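Local coordinates for enoyl-CoA hydratase (Geobacillus kaustophilus, PDB 2PPY), which probably catalyses the reversible addition of water to the double bond of enoyl-CoA thioesters, a step of fatty acid beta-oxidation, at residues 212-217 / 239-244; 118-121 / 125-128; 105-110 / 195-200. All coordinates share one frame; numbering follows the deposited sequence.

Interaction 1: 212-217 / 239-244; sequences VSNIKL and NLLFRS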
ATOM      1  N   VAL A 212     -11.779   4.785 -24.053  1.00 17.42           N
ATOM      2  CA  VAL A 212     -12.634   5.159 -22.934  1.00 15.37           C
ATOM      3  C   VAL A 212     -12.598   4.062 -21.880  1.00 19.62           C
ATOM      4  O   VAL A 212     -12.419   4.326 -20.692  1.00 19.15           O
ATOM      5  CB  VAL A 212     -14.096   5.353 -23.388  1.00 15.23           C
ATOM      6  CG1 VAL A 212     -15.019   5.387 -22.177  1.00 17.52           C
ATOM      7  CG2 VAL A 212     -14.225   6.656 -24.178  1.00 18.69           C
ATOM      8  N   SER A 213     -12.765   2.827 -22.336  1.00 16.31           N
ATOM      9  CA  SER A 213     -12.779   1.675 -21.451  1.00 21.57           C
ATOM     10  C   SER A 213     -11.460   1.483 -20.696  1.00 22.63           C
ATOM     11  O   SER A 213     -11.455   1.334 -19.471  1.00 24.71           O
ATOM     12  CB  SER A 213     -13.120   0.418 -22.254  1.00 15.75           C
ATOM     13  OG  SER A 213     -13.197  -0.708 -21.402  1.00 35.13           O
ATOM     14  N   ASN A 214     -10.346   1.491 -21.420  1.00 15.41           N
ATOM     15  CA  ASN A 214      -9.046   1.320 -20.786  1.00 16.31           C
ATOM     16  C   ASN A 214      -8.732   2.476 -19.831  1.00 17.11           C
ATOM     17  O   ASN A 214      -8.036   2.287 -18.838  1.00 16.55           O
ATOM     18  CB  ASN A 214      -7.952   1.168 -21.854  1.00 17.27           C
ATOM     19  CG  ASN A 214      -7.827  -0.261 -22.357  1.00 18.32           C
ATOM     20  OD1 ASN A 214      -8.741  -1.071 -22.192  1.00 18.09           O
ATOM     21  ND2 ASN A 214      -6.693  -0.579 -22.979  1.00 18.78           N
ATOM     22  N   ILE A 215      -9.250   3.667 -20.123  1.00 22.44           N
ATOM     23  CA  ILE A 215      -9.029   4.822 -19.248  1.00 20.05           C
ATOM     24  C   ILE A 215      -9.732   4.584 -17.909  1.00 20.57           C
ATOM     25  O   ILE A 215      -9.163   4.827 -16.839  1.00 17.03           O
ATOM     26  CB  ILE A 215      -9.596   6.125 -19.864  1.00 17.37           C
ATOM     27  CG1 ILE A 215      -8.706   6.596 -21.014  1.00 18.45           C
ATOM     28  CG2 ILE A 215      -9.700   7.208 -18.794  1.00 15.72           C
ATOM     29  CD1 ILE A 215      -9.278   7.778 -21.781  1.00 20.10           C
ATOM     30  N   LYS A 216     -10.977   4.115 -17.985  1.00 15.14           N
ATOM     31  CA  LYS A 216     -11.779   3.830 -16.804  1.00 15.50           C
ATOM     32  C   LYS A 216     -11.100   2.767 -15.948  1.00 10.59           C
ATOM     33  O   LYS A 216     -11.094   2.864 -14.728  1.00  9.40           O
ATOM     34  CB  LYS A 216     -13.194   3.390 -17.218  1.00 16.50           C
ATOM     35  CG  LYS A 216     -14.047   2.764 -16.108  1.00 16.19           C
ATOM     36  CD  LYS A 216     -13.778   1.263 -15.989  1.00 17.21           C
ATOM     37  CE  LYS A 216     -14.456   0.648 -14.773  1.00 14.29           C
ATOM     38  NZ  LYS A 216     -15.943   0.681 -14.849  1.00 15.12           N
ATOM     39  N   LEU A 217     -10.528   1.752 -16.588  1.00 12.64           N
ATOM     40  CA  LEU A 217      -9.831   0.700 -15.858  1.00 13.08           C
ATOM     41  C   LEU A 217      -8.559   1.254 -15.215  1.00 17.14           C
ATOM     42  O   LEU A 217      -8.238   0.948 -14.067  1.00 15.63           O
ATOM     43  CB  LEU A 217      -9.453  -0.449 -16.800  1.00 12.07           C
ATOM     44  CG  LEU A 217     -10.587  -1.309 -17.366  1.00 14.78           C
ATOM     45  CD1 LEU A 217     -10.014  -2.305 -18.359  1.00 11.23           C
ATOM     46  CD2 LEU A 217     -11.308  -2.026 -16.228  1.00 11.33           C
ATOM     47  N   ASN A 239      -0.415   0.320 -24.003  1.00 21.61           N
ATOM     48  CA  ASN A 239       0.186  -0.580 -24.978  1.00 25.13           C
ATOM     49  C   ASN A 239      -0.934  -1.216 -25.796  1.00 29.02           C
ATOM     50  O   ASN A 239      -0.860  -1.282 -27.020  1.00 27.33           O
ATOM     51  CB  ASN A 239       1.007  -1.666 -24.277  1.00 19.92           C
ATOM     52  CG  ASN A 239       2.409  -1.201 -23.916  1.00 21.77           C
ATOM     53  OD1 ASN A 239       3.074  -1.801 -23.071  1.00 20.83           O
ATOM     54  ND2 ASN A 239       2.868  -0.137 -24.562  1.00 16.59           N
ATOM     55  N   LEU A 240      -1.977  -1.677 -25.114  1.00 25.67           N
ATOM     56  CA  LEU A 240      -3.111  -2.291 -25.791  1.00 26.60           C
ATOM     57  C   LEU A 240      -3.750  -1.304 -26.764  1.00 27.75           C
ATOM     58  O   LEU A 240      -4.182  -1.685 -27.852  1.00 25.94           O
ATOM     59  CB  LEU A 240      -4.144  -2.764 -24.764  1.00 21.23           C
ATOM     60  CG  LEU A 240      -3.749  -4.050 -24.039  1.00 15.64           C
ATOM     61  CD1 LEU A 240      -4.494  -4.179 -22.727  1.00 18.04           C
ATOM     62  CD2 LEU A 240      -4.043  -5.228 -24.951  1.00 14.96           C
ATOM     63  N   LEU A 241      -3.799  -0.034 -26.371  1.00 25.29           N
ATOM     64  CA  LEU A 241      -4.383   1.004 -27.214  1.00 25.28           C
ATOM     65  C   LEU A 241      -3.509   1.324 -28.425  1.00 28.97           C
ATOM     66  O   LEU A 241      -4.028   1.619 -29.500  1.00 33.14           O
ATOM     67  CB  LEU A 241      -4.632   2.273 -26.392  1.00 22.59           C
ATOM     68  CG  LEU A 241      -6.048   2.520 -25.847  1.00 23.33           C
ATOM     69  CD1 LEU A 241      -6.781   1.213 -25.580  1.00 22.33           C
ATOM     70  CD2 LEU A 241      -5.948   3.359 -24.591  1.00 14.22           C
ATOM     71  N   PHE A 242      -2.190   1.266 -28.257  1.00 27.23           N
ATOM     72  CA  PHE A 242      -1.285   1.543 -29.369  1.00 27.97           C
ATOM     73  C   PHE A 242      -1.403   0.442 -30.405  1.00 28.34           C
ATOM     74  O   PHE A 242      -1.102   0.656 -31.577  1.00 29.98           O
ATOM     75  CB  PHE A 242       0.179   1.623 -28.913  1.00 27.08           C
ATOM     76  CG  PHE A 242       0.561   2.939 -28.295  1.00 30.06           C
ATOM     77  CD1 PHE A 242       0.037   4.133 -28.782  1.00 32.65           C
ATOM     78  CD2 PHE A 242       1.475   2.989 -27.252  1.00 25.92           C
ATOM     79  CE1 PHE A 242       0.417   5.355 -28.234  1.00 27.72           C
ATOM     80  CE2 PHE A 242       1.862   4.205 -26.698  1.00 25.96           C
ATOM     81  CZ  PHE A 242       1.332   5.390 -27.193  1.00 26.84           C
ATOM     82  N   ARG A 243      -1.836  -0.736 -29.967  1.00 27.43           N
ATOM     83  CA  ARG A 243      -1.987  -1.868 -30.872  1.00 29.52           C
ATOM     84  C   ARG A 243      -3.396  -2.021 -31.441  1.00 31.06           C
ATOM     85  O   ARG A 243      -3.652  -2.949 -32.206  1.00 34.74           O
ATOM     86  CB  ARG A 243      -1.593  -3.177 -30.175  1.00 30.09           C
ATOM     87  CG  ARG A 243      -0.094  -3.414 -30.023  1.00 30.60           C
ATOM     88  CD  ARG A 243       0.490  -2.639 -28.855  1.00 41.18           C
ATOM     89  NE  ARG A 243       1.918  -2.887 -28.670  1.00 38.11           N
ATOM     90  CZ  ARG A 243       2.455  -4.094 -28.540  1.00 33.66           C
ATOM     91  NH1 ARG A 243       1.687  -5.174 -28.577  1.00 35.51           N
ATOM     92  NH2 ARG A 243       3.764  -4.221 -28.382  1.00 38.30           N
ATOM     93  N   SER A 244      -4.308  -1.122 -31.080  1.00 29.46           N
ATOM     94  CA  SER A 244      -5.678  -1.221 -31.577  1.00 30.95           C
ATOM     95  C   SER A 244      -5.850  -0.524 -32.920  1.00 35.37           C
ATOM     96  O   SER A 244      -4.976   0.223 -33.366  1.00 35.08           O
ATOM     97  CB  SER A 244      -6.668  -0.623 -30.569  1.00 28.76           C
ATOM     98  OG  SER A 244      -6.615   0.797 -30.558  1.00 25.55           O
TER
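The carboxamide of N214 is the flat group of this contact, and two leucines of 239-244 reach it differently. From one side of the amide plane, obliquely, the CD1 methyl of L241 comes down near the nitrogen end, with CD1 3.2 Å from N214 ND2 and 3.7 Å from N214 CG. Past the nitrogen end lies the stem of L240, whose CB is 3.8 Å from N214 ND2; this stem runs across the amide, whereas L241 comes to meet N214 head-on from the facing helix. The leucine fork spreads under the asparagine stem: N214 CB is 3.9 Å from L241 CD1 and 4.0 Å from L241 CD2. Both torsions of L241 (chi1 -98°, chi2 30°) lie off the usual leucine rotamers, so the exact methyl positions, including the short CD1 approach, are less certain. No hydrogen bond joins the two segments themselves, but N214 ND2 donates to L237 O, one turn earlier on the helix of L241. That bond fixes which way the buried amide is turned and leaves its flank to the leucines. On other sides of its helix, K216 NZ pairs with D124 and S213 OG with P101 O, tying 209-222 to the body of the subunit. L240 also packs on E236 of a third subunit, and L241 on G143 of a second. Helices 209-222 and 227-242 run in roughly opposite directions and are joined by a short connection, forming a helical hairpin in the C-terminal helical region through which crotonase-fold subunits associate.

Interaction 2: 118-121 / 125-128; sequences EMAL and LRFM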
ATOM      1  N   GLU A 118     -24.702   3.762  -1.731  1.00 15.82           N
ATOM      2  CA  GLU A 118     -23.584   2.833  -1.825  1.00 10.92           C
ATOM      3  C   GLU A 118     -23.487   2.250  -3.229  1.00 14.73           C
ATOM      4  O   GLU A 118     -22.396   2.120  -3.779  1.00 14.84           O
ATOM      5  CB  GLU A 118     -23.735   1.731  -0.776  1.00  8.17           C
ATOM      6  CG  GLU A 118     -23.681   2.284   0.632  1.00 10.94           C
ATOM      7  CD  GLU A 118     -23.828   1.225   1.692  1.00 21.07           C
ATOM      8  OE1 GLU A 118     -24.936   0.659   1.825  1.00 24.43           O
ATOM      9  OE2 GLU A 118     -22.831   0.962   2.396  1.00 16.76           O
HETATM   10  N   MSE A 119     -24.627   1.911  -3.818  1.00 14.33           N
HETATM   11  CA  MSE A 119     -24.637   1.372  -5.174  1.00 16.97           C
HETATM   12  C   MSE A 119     -24.130   2.441  -6.133  1.00 16.34           C
HETATM   13  O   MSE A 119     -23.367   2.155  -7.054  1.00 15.82           O
HETATM   14  CB  MSE A 119     -26.056   0.973  -5.584  1.00 17.62           C
HETATM   15  CG  MSE A 119     -26.153   0.393  -6.986  1.00 31.85           C
HETATM   16 SE   MSE A 119     -27.979  -0.035  -7.485  1.00 50.78          SE
HETATM   17  CE  MSE A 119     -28.546  -0.890  -5.848  1.00 39.27           C
ATOM     18  N   ALA A 120     -24.571   3.677  -5.903  1.00 14.41           N
ATOM     19  CA  ALA A 120     -24.187   4.813  -6.732  1.00 15.55           C
ATOM     20  C   ALA A 120     -22.701   5.148  -6.586  1.00 16.12           C
ATOM     21  O   ALA A 120     -22.059   5.565  -7.551  1.00 12.21           O
ATOM     22  CB  ALA A 120     -25.034   6.026  -6.368  1.00 11.62           C
ATOM     23  N   LEU A 121     -22.163   4.965  -5.381  1.00  8.11           N
ATOM     24  CA  LEU A 121     -20.750   5.241  -5.121  1.00 12.02           C
ATOM     25  C   LEU A 121     -19.859   4.249  -5.862  1.00 17.32           C
ATOM     26  O   LEU A 121     -18.727   4.574  -6.225  1.00 12.96           O
ATOM     27  CB  LEU A 121     -20.449   5.167  -3.617  1.00  9.31           C
ATOM     28  CG  LEU A 121     -20.939   6.313  -2.720  1.00 12.90           C
ATOM     29  CD1 LEU A 121     -20.763   5.948  -1.246  1.00  5.31           C
ATOM     30  CD2 LEU A 121     -20.165   7.580  -3.046  1.00 13.33           C
ATOM     31  N   LEU A 125     -19.461   7.198 -12.375  1.00 14.31           N
ATOM     32  CA  LEU A 125     -19.930   8.580 -12.342  1.00 15.07           C
ATOM     33  C   LEU A 125     -21.334   8.661 -11.753  1.00 13.06           C
ATOM     34  O   LEU A 125     -22.080   7.690 -11.779  1.00 12.59           O
ATOM     35  CB  LEU A 125     -19.952   9.165 -13.758  1.00 12.49           C
ATOM     36  CG  LEU A 125     -18.652   9.225 -14.564  1.00 20.63           C
ATOM     37  CD1 LEU A 125     -18.971   9.454 -16.043  1.00 13.71           C
ATOM     38  CD2 LEU A 125     -17.757  10.326 -14.018  1.00 12.76           C
ATOM     39  N   ARG A 126     -21.687   9.835 -11.237  1.00 13.41           N
ATOM     40  CA  ARG A 126     -23.003  10.063 -10.652  1.00 18.11           C
ATOM     41  C   ARG A 126     -23.584  11.393 -11.130  1.00 19.37           C
ATOM     42  O   ARG A 126     -22.984  12.441 -10.909  1.00 19.99           O
ATOM     43  CB  ARG A 126     -22.901  10.071  -9.123  1.00 15.35           C
ATOM     44  CG  ARG A 126     -22.622   8.699  -8.503  1.00 17.66           C
ATOM     45  CD  ARG A 126     -21.926   8.842  -7.156  1.00 11.28           C
ATOM     46  NE  ARG A 126     -20.568   9.351  -7.330  1.00 15.26           N
ATOM     47  CZ  ARG A 126     -19.565   8.642  -7.842  1.00 15.92           C
ATOM     48  NH1 ARG A 126     -19.763   7.386  -8.226  1.00  8.76           N
ATOM     49  NH2 ARG A 126     -18.368   9.193  -7.993  1.00 14.78           N
ATOM     50  N   PHE A 127     -24.738  11.338 -11.798  1.00 19.48           N
ATOM     51  CA  PHE A 127     -25.426  12.539 -12.290  1.00 16.69           C
ATOM     52  C   PHE A 127     -26.752  12.628 -11.540  1.00 14.96           C
ATOM     53  O   PHE A 127     -27.492  11.648 -11.468  1.00 15.99           O
ATOM     54  CB  PHE A 127     -25.704  12.453 -13.802  1.00 12.51           C
ATOM     55  CG  PHE A 127     -24.463  12.334 -14.663  1.00 13.52           C
ATOM     56  CD1 PHE A 127     -23.204  12.690 -14.173  1.00 15.05           C
ATOM     57  CD2 PHE A 127     -24.560  11.877 -15.977  1.00 14.39           C
ATOM     58  CE1 PHE A 127     -22.058  12.583 -14.983  1.00 13.53           C
ATOM     59  CE2 PHE A 127     -23.424  11.768 -16.794  1.00 14.55           C
ATOM     60  CZ  PHE A 127     -22.171  12.124 -16.294  1.00 15.87           C
HETATM   61  N   MSE A 128     -27.065  13.795 -10.988  1.00 18.32           N
HETATM   62  CA  MSE A 128     -28.295  13.947 -10.215  1.00 19.90           C
HETATM   63  C   MSE A 128     -29.188  15.115 -10.635  1.00 20.27           C
HETATM   64  O   MSE A 128     -28.695  16.154 -11.071  1.00 20.89           O
HETATM   65  CB  MSE A 128     -27.923  14.077  -8.737  1.00 20.63           C
HETATM   66  CG  MSE A 128     -29.086  14.117  -7.767  1.00 20.84           C
HETATM   67 SE   MSE A 128     -28.444  13.821  -5.965  1.00 35.26          SE
HETATM   68  CE  MSE A 128     -29.789  12.576  -5.346  1.00 25.02           C
TER
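Hydrogen bonding dominates where R126 meets the last turn of helix 115-121. R126 NH1 donates to A120 O at 3.0 Å, with an N-H...O angle of 157°. The carbonyl oxygen lies at the edge of the guanidinium, close to its plane, while the donor stands a little off the carbonyl plane. A neighbouring carbonyl, L121 O, lies obliquely to the guanidinium, 3.6 Å from R126 NH1. The same nitrogen also donates to C123 O in the turn leading to the strand, and R126 NE donates to L183 O, so several bonds fix the rotation of this buried group. A bend in the arginine chain (chi3 -69°) folds the guanidinium back over the helix end, where backbone carbonyls point outward and their partial negative charge probably suits a cation.

Helix 115-121 and the short strand 111-113 form the connection between two adjacent parallel strands of the central sheet, 103-108 and 125-129, within the beta-beta-alpha spiral of the crotonase fold.

Van der Waals contact comes from the arginine stem. R126 CD is 3.3 Å from A120 O, and A120 CB stands 4.2 Å from R126 CG; both side chains also rest on A106 of the neighbouring strand.

Interaction 3: 105-110 / 195-200; sequences IACLEG and ERTREY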
ATOM      1  N   ILE A 105     -22.627   4.703 -15.092  1.00 19.33           N
ATOM      2  CA  ILE A 105     -23.132   6.005 -14.673  1.00 18.87           C
ATOM      3  C   ILE A 105     -24.418   5.828 -13.875  1.00 21.97           C
ATOM      4  O   ILE A 105     -25.345   5.153 -14.323  1.00 23.33           O
ATOM      5  CB  ILE A 105     -23.455   6.906 -15.889  1.00 13.20           C
ATOM      6  CG1 ILE A 105     -22.244   6.994 -16.816  1.00 11.55           C
ATOM      7  CG2 ILE A 105     -23.855   8.311 -15.417  1.00  6.07           C
ATOM      8  CD1 ILE A 105     -22.527   7.759 -18.093  1.00 14.15           C
ATOM      9  N   ALA A 106     -24.469   6.433 -12.696  1.00 17.30           N
ATOM     10  CA  ALA A 106     -25.656   6.363 -11.858  1.00 17.64           C
ATOM     11  C   ALA A 106     -26.518   7.578 -12.179  1.00 23.73           C
ATOM     12  O   ALA A 106     -26.097   8.713 -11.963  1.00 20.73           O
ATOM     13  CB  ALA A 106     -25.265   6.382 -10.396  1.00 14.12           C
ATOM     14  N   CYS A 107     -27.713   7.341 -12.711  1.00 25.22           N
ATOM     15  CA  CYS A 107     -28.620   8.434 -13.045  1.00 23.87           C
ATOM     16  C   CYS A 107     -29.544   8.635 -11.851  1.00 23.86           C
ATOM     17  O   CYS A 107     -30.532   7.921 -11.695  1.00 23.96           O
ATOM     18  CB  CYS A 107     -29.441   8.090 -14.290  1.00 20.29           C
ATOM     19  SG  CYS A 107     -30.458   9.466 -14.899  1.00 23.39           S
ATOM     20  N   LEU A 108     -29.222   9.615 -11.012  1.00 20.18           N
ATOM     21  CA  LEU A 108     -30.006   9.870  -9.813  1.00 19.20           C
ATOM     22  C   LEU A 108     -31.127  10.893 -10.012  1.00 22.03           C
ATOM     23  O   LEU A 108     -30.877  12.090 -10.178  1.00 20.55           O
ATOM     24  CB  LEU A 108     -29.064  10.314  -8.691  1.00 16.15           C
ATOM     25  CG  LEU A 108     -27.857   9.385  -8.484  1.00 15.85           C
ATOM     26  CD1 LEU A 108     -26.932   9.975  -7.421  1.00 16.93           C
ATOM     27  CD2 LEU A 108     -28.327   7.985  -8.074  1.00 15.36           C
ATOM     28  N   GLU A 109     -32.366  10.409  -9.988  1.00 20.65           N
ATOM     29  CA  GLU A 109     -33.531  11.269 -10.170  1.00 23.62           C
ATOM     30  C   GLU A 109     -34.385  11.370  -8.915  1.00 21.97           C
ATOM     31  O   GLU A 109     -35.343  12.137  -8.871  1.00 26.28           O
ATOM     32  CB  GLU A 109     -34.387  10.762 -11.330  1.00 22.70           C
ATOM     33  CG  GLU A 109     -33.765  10.976 -12.696  1.00 26.57           C
ATOM     34  CD  GLU A 109     -34.571  10.331 -13.804  1.00 32.20           C
ATOM     35  OE1 GLU A 109     -34.565   9.085 -13.895  1.00 33.64           O
ATOM     36  OE2 GLU A 109     -35.217  11.068 -14.578  1.00 34.77           O
ATOM     37  N   GLY A 110     -34.038  10.592  -7.894  1.00 25.21           N
ATOM     38  CA  GLY A 110     -34.791  10.624  -6.652  1.00 24.97           C
ATOM     39  C   GLY A 110     -33.892  10.412  -5.450  1.00 24.61           C
ATOM     40  O   GLY A 110     -32.670  10.443  -5.571  1.00 25.59           O
ATOM     41  N   GLU A 195     -32.346  12.749 -20.058  1.00 34.42           N
ATOM     42  CA  GLU A 195     -31.970  13.247 -21.368  1.00 37.51           C
ATOM     43  C   GLU A 195     -30.480  13.570 -21.435  1.00 33.64           C
ATOM     44  O   GLU A 195     -29.763  13.057 -22.291  1.00 35.89           O
ATOM     45  CB  GLU A 195     -32.782  14.503 -21.690  1.00 49.72           C
ATOM     46  CG  GLU A 195     -32.626  15.015 -23.111  1.00 70.32           C
ATOM     47  CD  GLU A 195     -33.290  16.366 -23.313  1.00 83.52           C
ATOM     48  OE1 GLU A 195     -34.142  16.744 -22.481  1.00 89.84           O
ATOM     49  OE2 GLU A 195     -32.967  17.046 -24.310  1.00 93.48           O
ATOM     50  N   ARG A 196     -30.015  14.419 -20.527  1.00 27.49           N
ATOM     51  CA  ARG A 196     -28.613  14.812 -20.519  1.00 24.42           C
ATOM     52  C   ARG A 196     -27.665  13.672 -20.139  1.00 22.44           C
ATOM     53  O   ARG A 196     -26.530  13.629 -20.606  1.00 23.87           O
ATOM     54  CB  ARG A 196     -28.427  16.026 -19.605  1.00 26.32           C
ATOM     55  CG  ARG A 196     -29.296  17.211 -20.040  1.00 31.33           C
ATOM     56  CD  ARG A 196     -28.941  18.491 -19.315  1.00 38.25           C
ATOM     57  NE  ARG A 196     -27.547  18.857 -19.539  1.00 47.84           N
ATOM     58  CZ  ARG A 196     -26.973  19.941 -19.031  1.00 50.18           C
ATOM     59  NH1 ARG A 196     -27.678  20.772 -18.273  1.00 51.22           N
ATOM     60  NH2 ARG A 196     -25.691  20.188 -19.270  1.00 51.15           N
ATOM     61  N   THR A 197     -28.129  12.746 -19.303  1.00 16.57           N
ATOM     62  CA  THR A 197     -27.302  11.603 -18.926  1.00 18.84           C
ATOM     63  C   THR A 197     -27.099  10.743 -20.173  1.00 20.02           C
ATOM     64  O   THR A 197     -25.976  10.332 -20.480  1.00 18.67           O
ATOM     65  CB  THR A 197     -27.973  10.737 -17.832  1.00 17.73           C
ATOM     66  OG1 THR A 197     -28.094  11.499 -16.625  1.00 20.02           O
ATOM     67  CG2 THR A 197     -27.143   9.484 -17.552  1.00 15.78           C
ATOM     68  N   ARG A 198     -28.192  10.477 -20.890  1.00 23.84           N
ATOM     69  CA  ARG A 198     -28.136   9.674 -22.113  1.00 22.70           C
ATOM     70  C   ARG A 198     -27.285  10.355 -23.176  1.00 22.31           C
ATOM     71  O   ARG A 198     -26.590   9.691 -23.945  1.00 25.96           O
ATOM     72  CB  ARG A 198     -29.547   9.433 -22.661  1.00 22.76           C
ATOM     73  CG  ARG A 198     -30.288   8.308 -21.961  1.00 25.80           C
ATOM     74  CD  ARG A 198     -31.785   8.367 -22.199  1.00 24.41           C
ATOM     75  NE  ARG A 198     -32.463   7.251 -21.551  1.00 23.53           N
ATOM     76  CZ  ARG A 198     -33.741   7.262 -21.179  1.00 26.41           C
ATOM     77  NH1 ARG A 198     -34.486   8.340 -21.391  1.00 24.69           N
ATOM     78  NH2 ARG A 198     -34.270   6.197 -20.590  1.00 23.24           N
ATOM     79  N   GLU A 199     -27.349  11.682 -23.216  1.00 23.33           N
ATOM     80  CA  GLU A 199     -26.573  12.455 -24.179  1.00 29.44           C
ATOM     81  C   GLU A 199     -25.083  12.275 -23.898  1.00 26.54           C
ATOM     82  O   GLU A 199     -24.279  12.158 -24.822  1.00 26.51           O
ATOM     83  CB  GLU A 199     -26.953  13.933 -24.086  1.00 35.70           C
ATOM     84  CG  GLU A 199     -26.196  14.840 -25.035  1.00 55.20           C
ATOM     85  CD  GLU A 199     -26.692  16.274 -24.975  1.00 67.86           C
ATOM     86  OE1 GLU A 199     -27.889  16.498 -25.256  1.00 74.12           O
ATOM     87  OE2 GLU A 199     -25.888  17.175 -24.644  1.00 71.59           O
ATOM     88  N   TYR A 200     -24.725  12.245 -22.616  1.00 28.07           N
ATOM     89  CA  TYR A 200     -23.335  12.067 -22.205  1.00 24.15           C
ATOM     90  C   TYR A 200     -22.878  10.672 -22.600  1.00 20.40           C
ATOM     91  O   TYR A 200     -21.799  10.502 -23.168  1.00 25.99           O
ATOM     92  CB  TYR A 200     -23.216  12.261 -20.690  1.00 21.18           C
ATOM     93  CG  TYR A 200     -21.812  12.167 -20.126  1.00 19.19           C
ATOM     94  CD1 TYR A 200     -21.199  10.931 -19.918  1.00 16.65           C
ATOM     95  CD2 TYR A 200     -21.115  13.318 -19.752  1.00 18.64           C
ATOM     96  CE1 TYR A 200     -19.924  10.840 -19.341  1.00 13.61           C
ATOM     97  CE2 TYR A 200     -19.839  13.240 -19.177  1.00 17.62           C
ATOM     98  CZ  TYR A 200     -19.254  11.996 -18.972  1.00 19.85           C
ATOM     99  OH  TYR A 200     -18.012  11.905 -18.377  1.00 15.25           O
TER
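T197 presses into the strand between I105 and C107, and around it the contact is close. Its CG2 methyl lies 4.1 Å from I105 CG2, the two methyl-bearing stems lying alongside one another and pointing opposite ways. Its hydroxyl side meets the cysteine: C107 SG is 3.6 Å from T197 OG1 and 4.0 Å from T197 CB. With SG anti to the backbone N (chi1 -173°), the sulfur extends out to that threonine. T197 OG1 hydrogen-bonds to T193 O, one turn back on its own helix. One turn on, Y200 brings its ring obliquely to the end of I105, with I105 CD1 3.9 Å from Y200 CD1, and its OH bonds to D165 of a second subunit.

Helix 193-205 covers one face of the central sheet of this crotonase-fold subunit. Here it runs nearly antiparallel to strand 105-108, at 167° with the axes 9.6 Å apart. I105 and C107 point toward it, whereas A106 and L108 point to the other face.

Away from this seam the packing gives way to charge and solvent. E195 and R196 lie on the exposed flank of the helix. Past the strand end, E109 OE1 reaches R194, near the start of the same helix, in a salt bridge that joins strand end to helix, while R198 turns its NE to E21.

Interactions 2 and 3 share the central sheet, their centres 10 Å apart. L108 N is probably bonded to F127 O at 2.7 Å and A106 N to L125 O at 2.9 Å. Helix 115-121 covers one face and helix 193-205 the other, and F127 stacks edge-to-face on Y200. Interaction 1 belongs to the C-terminal helices, its centre 24 Å from that of interaction 2 and 25 Å from that of interaction 3. The glycine-rich start of helix 115-121 probably helps form the oxyanion hole, as in relatives, and E118, its carboxylate close to that of E139, matches the position of the crotonase glutamate pair; the R126 contact at the helix end would then lie behind that site.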